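PDB 2QYH: hypothetical conserved protein, GK1056 from Geobacillus kaustophilus, which is of unknown function but may be a magnesium-binding phosphatase of the haloacid dehalogenase family. Local coordinates for residues F50-V53 against R54-G58; P132-P135 against L136-E139; K184-G187 against I188-M191. One frame throughout, in Å; residues are numbered along the deposited sequence.

In the fold
Interactions 1 and 3 belong to the α/β core domain, whereas interaction 2 lies beside the antiparallel sheet that probably forms the cap. The helices of interactions 1 and 3 pack against the mixed core sheet; their centres are about 20 Å apart and their nearest atoms about 10 Å. Interaction 2 stands well clear of both, its centre about 28 Å from that of interaction 1 and 29 Å from that of interaction 3. The probable active site is marked by a DxDx(T/V) pattern at the end of strand 5-8: K184 of interaction 3 touches it, and V53 of interaction 1 lies near it without contact. Interaction 1 also faces the second subunit.

Interaction 1 of 3, residues F50-V53 against R54-G58; sequences FEHV and RKQLG
R54 reaches back along helix 51-57 to F50, its N-cap residue, and to E51, inside the β-α-β unit made by strand 38-42, this helix and strand 62-64 of the haloacid dehalogenase-type core. R54 CB lies against the carbonyl of E51, and CG passes F50 O. CD then skirts the F50 ring near CE1, 3.8 Å away. A bend at chi3 (-58°) turns the guanidinium so that E51 CA lies 3.4 Å above one of its faces. NH1 stands above the centre of the F50 ring, 3.4 Å from its plane, while CZ is 4.8 Å from the ring centroid in a cation-pi contact. The two planes are nearly perpendicular (83°), so the ring sees the edge of the guanidinium. NH1 is also hydrogen-bonded to P47 O, and NH2 rests on E51 CG at 3.4 Å. Arginine suits this place because its methylenes pass the rim of the ring near CD1 and CE1 while NH1 reaches over the face. Across one turn of the helix, E51 OE2 and K55 NZ form a salt bridge with a weak hydrogen bond at 3.3 Å; K55 NZ has a further partner, F48 O of the second subunit. H52 stacks on H52 of that subunit, and Q56 NE2 bonds to K127 O there. Within the helix, Q56 CG makes a CH-pi contact over one face of the H52 ring, offset toward the rim, 4.2 Å from its centroid.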
loop_
_atom_site.group_PDB
_atom_site.type_symbol
_atom_site.label_atom_id
_atom_site.label_comp_id
_atom_site.label_asym_id
_atom_site.label_seq_id
_atom_site.Cartn_x
_atom_site.Cartn_y
_atom_site.Cartn_z
ATOM N N PHE D 50 -3.637 4.837 -0.709
ATOM C CA PHE D 50 -4.469 3.636 -0.738
ATOM C C PHE D 50 -4.280 2.835 -2.021
ATOM O O PHE D 50 -5.203 2.186 -2.522
ATOM C CB PHE D 50 -5.956 3.986 -0.514
ATOM C CG PHE D 50 -6.598 4.760 -1.636
ATOM C CD1 PHE D 50 -7.430 4.117 -2.554
ATOM C CD2 PHE D 50 -6.429 6.143 -1.736
ATOM C CE1 PHE D 50 -8.091 4.836 -3.553
ATOM C CE2 PHE D 50 -7.087 6.878 -2.733
ATOM C CZ PHE D 50 -7.924 6.218 -3.644
ATOM N N GLU D 51 -3.057 2.881 -2.537
ATOM C CA GLU D 51 -2.716 2.157 -3.750
ATOM C C GLU D 51 -2.631 0.655 -3.469
ATOM O O GLU D 51 -2.990 -0.159 -4.318
ATOM C CB GLU D 51 -1.381 2.651 -4.288
ATOM C CG GLU D 51 -1.039 2.126 -5.658
ATOM C CD GLU D 51 0.342 2.552 -6.095
ATOM O OE1 GLU D 51 0.682 3.747 -5.931
ATOM O OE2 GLU D 51 1.087 1.694 -6.607
ATOM N N HIS D 52 -2.152 0.288 -2.284
ATOM C CA HIS D 52 -2.043 -1.121 -1.937
ATOM C C HIS D 52 -3.431 -1.775 -1.967
ATOM O O HIS D 52 -3.604 -2.866 -2.525
ATOM C CB HIS D 52 -1.408 -1.292 -0.551
ATOM C CG HIS D 52 -1.208 -2.725 -0.153
ATOM N ND1 HIS D 52 -0.419 -3.599 -0.870
ATOM C CD2 HIS D 52 -1.715 -3.443 0.882
ATOM C CE1 HIS D 52 -0.447 -4.787 -0.300
ATOM N NE2 HIS D 52 -1.226 -4.723 0.764
ATOM N N VAL D 53 -4.413 -1.103 -1.366
ATOM C CA VAL D 53 -5.779 -1.615 -1.344
ATOM C C VAL D 53 -6.290 -1.774 -2.775
ATOM O O VAL D 53 -6.933 -2.771 -3.106
ATOM C CB VAL D 53 -6.735 -0.652 -0.623
ATOM C CG1 VAL D 53 -7.992 -1.387 -0.223
ATOM C CG2 VAL D 53 -6.049 -0.037 0.583
ATOM N N ARG D 54 -6.009 -0.774 -3.609
ATOM C CA ARG D 54 -6.438 -0.788 -5.002
ATOM C C ARG D 54 -5.858 -1.992 -5.727
ATOM O O ARG D 54 -6.561 -2.678 -6.477
ATOM C CB ARG D 54 -6.009 0.496 -5.724
ATOM C CG ARG D 54 -6.727 1.754 -5.274
ATOM C CD ARG D 54 -6.812 2.764 -6.420
ATOM N NE ARG D 54 -5.500 3.136 -6.946
ATOM C CZ ARG D 54 -4.654 3.960 -6.330
ATOM N NH1 ARG D 54 -4.985 4.506 -5.162
ATOM N NH2 ARG D 54 -3.474 4.237 -6.878
ATOM N N LYS D 55 -4.575 -2.246 -5.508
ATOM C CA LYS D 55 -3.926 -3.377 -6.146
ATOM C C LYS D 55 -4.514 -4.688 -5.628
ATOM O O LYS D 55 -4.684 -5.645 -6.386
ATOM C CB LYS D 55 -2.406 -3.313 -5.925
ATOM C CG LYS D 55 -1.731 -2.320 -6.871
ATOM C CD LYS D 55 -0.199 -2.409 -6.898
ATOM C CE LYS D 55 0.460 -1.640 -5.750
ATOM N NZ LYS D 55 1.943 -1.462 -5.937
ATOM N N GLN D 56 -4.849 -4.719 -4.345
ATOM C CA GLN D 56 -5.421 -5.909 -3.742
ATOM C C GLN D 56 -6.765 -6.283 -4.374
ATOM O O GLN D 56 -7.028 -7.457 -4.650
ATOM C CB GLN D 56 -5.603 -5.701 -2.236
ATOM C CG GLN D 56 -4.366 -5.946 -1.403
ATOM C CD GLN D 56 -4.590 -5.624 0.061
ATOM O OE1 GLN D 56 -4.596 -4.462 0.457
ATOM N NE2 GLN D 56 -4.790 -6.654 0.872
ATOM N N LEU D 57 -7.610 -5.281 -4.596
ATOM C CA LEU D 57 -8.930 -5.497 -5.169
ATOM C C LEU D 57 -8.997 -5.251 -6.674
ATOM O O LEU D 57 -10.054 -5.406 -7.286
ATOM C CB LEU D 57 -9.949 -4.596 -4.467
ATOM C CG LEU D 57 -10.225 -4.900 -2.991
ATOM C CD1 LEU D 57 -11.147 -3.844 -2.400
ATOM C CD2 LEU D 57 -10.856 -6.282 -2.876
ATOM N N GLY D 58 -7.874 -4.867 -7.269
ATOM C CA GLY D 58 -7.863 -4.592 -8.689
ATOM C C GLY D 58 -8.822 -3.459 -9.021
ATOM O O GLY D 58 -9.546 -3.511 -10.016
#

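Interaction 2 of 3, residues P132-P135 against L136-E139; sequences PVDP and LYYE
D134 and Y137 both swing their side chains opposite their own backbone N (chi1 -178° and -171°), which sets the D134 carboxylate beside the start of the Y137 side chain. The two form the ends of a type I β turn that leads into the short helix 137-140, in the part of the chain that probably makes up the cap of this haloacid dehalogenase-like protein. The turn is closed by Y137 N bonding to D134 O at 3.2 Å, with the donor well above the carbonyl plane. It is reinforced by an Asx turn: D134 OD1 accepts L136 N at 3.0 Å, on the anti side and tilted out of the carboxylate plane. Aspartate suits the first position because its short chain can fold an oxygen back onto the second amide ahead. P135 follows naturally, since its ring holds phi near the value wanted at the second position of such a turn and it needs no amide partner. The carboxylate and the Y137 ring stand at nearly a right angle (82°), and OD2 meets the ring at its edge, in plane, 3.5 Å from CD2. Farther out, the Y137 hydroxyl is hydrogen-bonded to D105, with K108 and K141 also binding it, so the buried tyrosine ties the turn to D105 and K108, and to K141 just beyond the helix. Y138 takes another course: its side chain packs against helix 84-96 and meets the F103 ring, while P135 O approaches its rim near the ring plane, 3.3 Å from CE1.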
loop_
_atom_site.group_PDB
_atom_site.type_symbol
_atom_site.label_atom_id
_atom_site.label_comp_id
_atom_site.label_asym_id
_atom_site.label_seq_id
_atom_site.Cartn_x
_atom_site.Cartn_y
_atom_site.Cartn_z
ATOM N N PRO D 132 9.107 14.715 2.942
ATOM C CA PRO D 132 10.367 15.387 2.618
ATOM C C PRO D 132 10.067 16.882 2.611
ATOM O O PRO D 132 8.920 17.275 2.399
ATOM C CB PRO D 132 10.695 14.857 1.225
ATOM C CG PRO D 132 10.073 13.485 1.227
ATOM C CD PRO D 132 8.744 13.735 1.899
ATOM N N VAL D 133 11.080 17.714 2.832
ATOM C CA VAL D 133 10.867 19.158 2.870
ATOM C C VAL D 133 11.033 19.864 1.525
ATOM O O VAL D 133 11.980 19.598 0.784
ATOM C CB VAL D 133 11.812 19.830 3.892
ATOM C CG1 VAL D 133 11.433 21.298 4.077
ATOM C CG2 VAL D 133 11.746 19.094 5.213
ATOM N N ASP D 134 10.097 20.759 1.219
ATOM C CA ASP D 134 10.125 21.541 -0.019
ATOM C C ASP D 134 9.091 22.666 0.048
ATOM O O ASP D 134 7.975 22.528 -0.449
ATOM C CB ASP D 134 9.830 20.669 -1.232
ATOM C CG ASP D 134 9.909 21.447 -2.527
ATOM O OD1 ASP D 134 9.980 22.695 -2.472
ATOM O OD2 ASP D 134 9.898 20.816 -3.601
ATOM N N PRO D 135 9.464 23.803 0.652
ATOM C CA PRO D 135 8.607 24.979 0.819
ATOM C C PRO D 135 7.963 25.556 -0.440
ATOM O O PRO D 135 7.001 26.320 -0.350
ATOM C CB PRO D 135 9.540 25.982 1.493
ATOM C CG PRO D 135 10.458 25.110 2.278
ATOM C CD PRO D 135 10.780 24.041 1.269
ATOM N N LEU D 136 8.476 25.198 -1.610
ATOM C CA LEU D 136 7.923 25.740 -2.844
ATOM C C LEU D 136 7.404 24.692 -3.814
ATOM O O LEU D 136 7.325 24.949 -5.014
ATOM C CB LEU D 136 8.979 26.597 -3.547
ATOM C CG LEU D 136 9.545 27.769 -2.735
ATOM C CD1 LEU D 136 10.633 28.460 -3.536
ATOM C CD2 LEU D 136 8.426 28.744 -2.382
ATOM N N TYR D 137 7.031 23.524 -3.298
ATOM C CA TYR D 137 6.539 22.437 -4.139
ATOM C C TYR D 137 5.289 22.808 -4.936
ATOM O O TYR D 137 5.132 22.404 -6.087
ATOM C CB TYR D 137 6.265 21.201 -3.279
ATOM C CG TYR D 137 5.951 19.960 -4.081
ATOM C CD1 TYR D 137 4.638 19.528 -4.253
ATOM C CD2 TYR D 137 6.967 19.233 -4.692
ATOM C CE1 TYR D 137 4.345 18.399 -5.015
ATOM C CE2 TYR D 137 6.690 18.105 -5.455
ATOM C CZ TYR D 137 5.376 17.691 -5.617
ATOM O OH TYR D 137 5.097 16.577 -6.384
ATOM N N TYR D 138 4.412 23.592 -4.319
ATOM C CA TYR D 138 3.168 24.015 -4.957
ATOM C C TYR D 138 3.374 24.983 -6.119
ATOM O O TYR D 138 2.505 25.124 -6.982
ATOM C CB TYR D 138 2.248 24.677 -3.928
ATOM C CG TYR D 138 2.785 25.982 -3.387
ATOM C CD1 TYR D 138 3.742 26.001 -2.372
ATOM C CD2 TYR D 138 2.354 27.202 -3.908
ATOM C CE1 TYR D 138 4.261 27.205 -1.890
ATOM C CE2 TYR D 138 2.868 28.413 -3.436
ATOM C CZ TYR D 138 3.819 28.407 -2.426
ATOM O OH TYR D 138 4.326 29.598 -1.953
ATOM N N GLU D 139 4.521 25.650 -6.139
ATOM C CA GLU D 139 4.823 26.621 -7.183
ATOM C C GLU D 139 5.000 26.030 -8.584
ATOM O O GLU D 139 4.730 26.697 -9.581
ATOM C CB GLU D 139 6.075 27.417 -6.793
ATOM C CG GLU D 139 5.908 28.246 -5.520
ATOM C CD GLU D 139 5.203 29.574 -5.760
ATOM O OE1 GLU D 139 4.311 29.632 -6.635
ATOM O OE2 GLU D 139 5.535 30.559 -5.064
#

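Interaction 3 of 3, residues K184-G187 against I188-M191; sequences KAEG and IRMM
The guanidinium of R189 has the carboxylate of E186 over one face and the backbone atom E186 O at its edge, in plane, though the placing of the two charged ends is doubtful. They are paired as a salt bridge, E186 OE2 to R189 NH1, but these atoms are modelled too close together. The two side chains lie side by side, pointing the same way. As modelled, the bent E186 chain (chi2 56°) turns the carboxylate toward R189 on the partly exposed side of the helix. R189 NE also makes a long, weak ion pair with E193. This helix, 184-195, packs beside the mixed core sheet of the haloacid dehalogenase-like fold, and its other side is buried. There I188 packs on F7 of strand 5-8 and on M214, a branched aliphatic chain suited to filling a core. M191, a selenomethionine, reaches F7, V70 and L77. G187 is buried in the helix and, lacking a side chain, takes part through its backbone alone, its O accepting M191 N at 3.1 Å. Earlier in the helix I188 N bonds to K184 O and R189 N to A185 O, each 2.9 Å, while M190 N to E186 O is weak. K184 begins the helix, and its chain, extended beyond CG, leads away from it: NZ makes salt bridges to D9, of the probable DxDx(T/V) motif, and to D211, consistent with the lysine of a haloacid dehalogenase active site. A glycerol molecule, probably from the crystallisation liquor, lies about 6 Å from the K184 side chain.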
loop_
_atom_site.group_PDB
_atom_site.type_symbol
_atom_site.label_atom_id
_atom_site.label_comp_id
_atom_site.label_asym_id
_atom_site.label_seq_id
_atom_site.Cartn_x
_atom_site.Cartn_y
_atom_site.Cartn_z
ATOM N N LYS D 184 -16.264 14.575 -1.774
ATOM C CA LYS D 184 -16.236 13.353 -2.553
ATOM C C LYS D 184 -17.567 13.024 -3.199
ATOM O O LYS D 184 -17.595 12.365 -4.241
ATOM C CB LYS D 184 -15.715 12.168 -1.727
ATOM C CG LYS D 184 -16.568 11.702 -0.568
ATOM C CD LYS D 184 -15.894 10.514 0.103
ATOM C CE LYS D 184 -16.724 9.964 1.251
ATOM N NZ LYS D 184 -16.097 8.773 1.896
ATOM N N ALA D 185 -18.669 13.486 -2.617
ATOM C CA ALA D 185 -19.965 13.211 -3.225
ATOM C C ALA D 185 -20.000 13.993 -4.525
ATOM O O ALA D 185 -20.560 13.540 -5.525
ATOM C CB ALA D 185 -21.096 13.653 -2.315
ATOM N N GLU D 186 -19.378 15.167 -4.500
ATOM C CA GLU D 186 -19.303 16.040 -5.666
ATOM C C GLU D 186 -18.456 15.358 -6.735
ATOM O O GLU D 186 -18.767 15.423 -7.926
ATOM C CB GLU D 186 -18.675 17.378 -5.267
ATOM C CG GLU D 186 -18.679 18.441 -6.353
ATOM C CD GLU D 186 -20.069 18.741 -6.893
ATOM O OE1 GLU D 186 -21.066 18.534 -6.157
ATOM O OE2 GLU D 186 -20.157 19.202 -8.053
ATOM N N GLY D 187 -17.382 14.709 -6.295
ATOM C CA GLY D 187 -16.513 14.007 -7.220
ATOM C C GLY D 187 -17.278 12.859 -7.846
ATOM O O GLY D 187 -17.093 12.543 -9.019
ATOM N N ILE D 188 -18.139 12.231 -7.046
ATOM C CA ILE D 188 -18.968 11.125 -7.502
ATOM C C ILE D 188 -19.970 11.638 -8.523
ATOM O O ILE D 188 -20.352 10.918 -9.446
ATOM C CB ILE D 188 -19.728 10.469 -6.311
ATOM C CG1 ILE D 188 -18.746 9.645 -5.477
ATOM C CG2 ILE D 188 -20.844 9.569 -6.805
ATOM C CD1 ILE D 188 -19.340 9.029 -4.257
ATOM N N ARG D 189 -20.387 12.889 -8.367
ATOM C CA ARG D 189 -21.348 13.460 -9.297
ATOM C C ARG D 189 -20.806 13.582 -10.723
ATOM O O ARG D 189 -21.528 13.278 -11.669
ATOM C CB ARG D 189 -21.842 14.820 -8.813
ATOM C CG ARG D 189 -22.966 15.376 -9.672
ATOM C CD ARG D 189 -23.640 16.549 -8.993
ATOM N NE ARG D 189 -23.382 17.826 -9.651
ATOM C CZ ARG D 189 -22.173 18.311 -9.913
ATOM N NH1 ARG D 189 -21.091 17.623 -9.583
ATOM N NH2 ARG D 189 -22.044 19.498 -10.487
HETATM N N MSE D 190 -19.559 14.020 -10.904
HETATM C CA MSE D 190 -19.051 14.111 -12.276
HETATM C C MSE D 190 -18.511 12.814 -12.799
HETATM O O MSE D 190 -18.424 12.618 -14.006
HETATM C CB MSE D 190 -17.969 15.160 -12.446
HETATM C CG MSE D 190 -17.500 15.794 -11.202
HETATM SE SE MSE D 190 -17.340 17.653 -11.609
HETATM C CE MSE D 190 -18.220 17.749 -13.334
HETATM N N MSE D 191 -18.105 11.936 -11.895
HETATM C CA MSE D 191 -17.641 10.651 -12.340
HETATM C C MSE D 191 -18.832 10.087 -13.124
HETATM O O MSE D 191 -18.694 9.710 -14.295
HETATM C CB MSE D 191 -17.330 9.753 -11.153
HETATM C CG MSE D 191 -17.279 8.287 -11.520
HETATM SE SE MSE D 191 -15.510 7.553 -11.550
HETATM C CE MSE D 191 -15.031 7.954 -13.366
#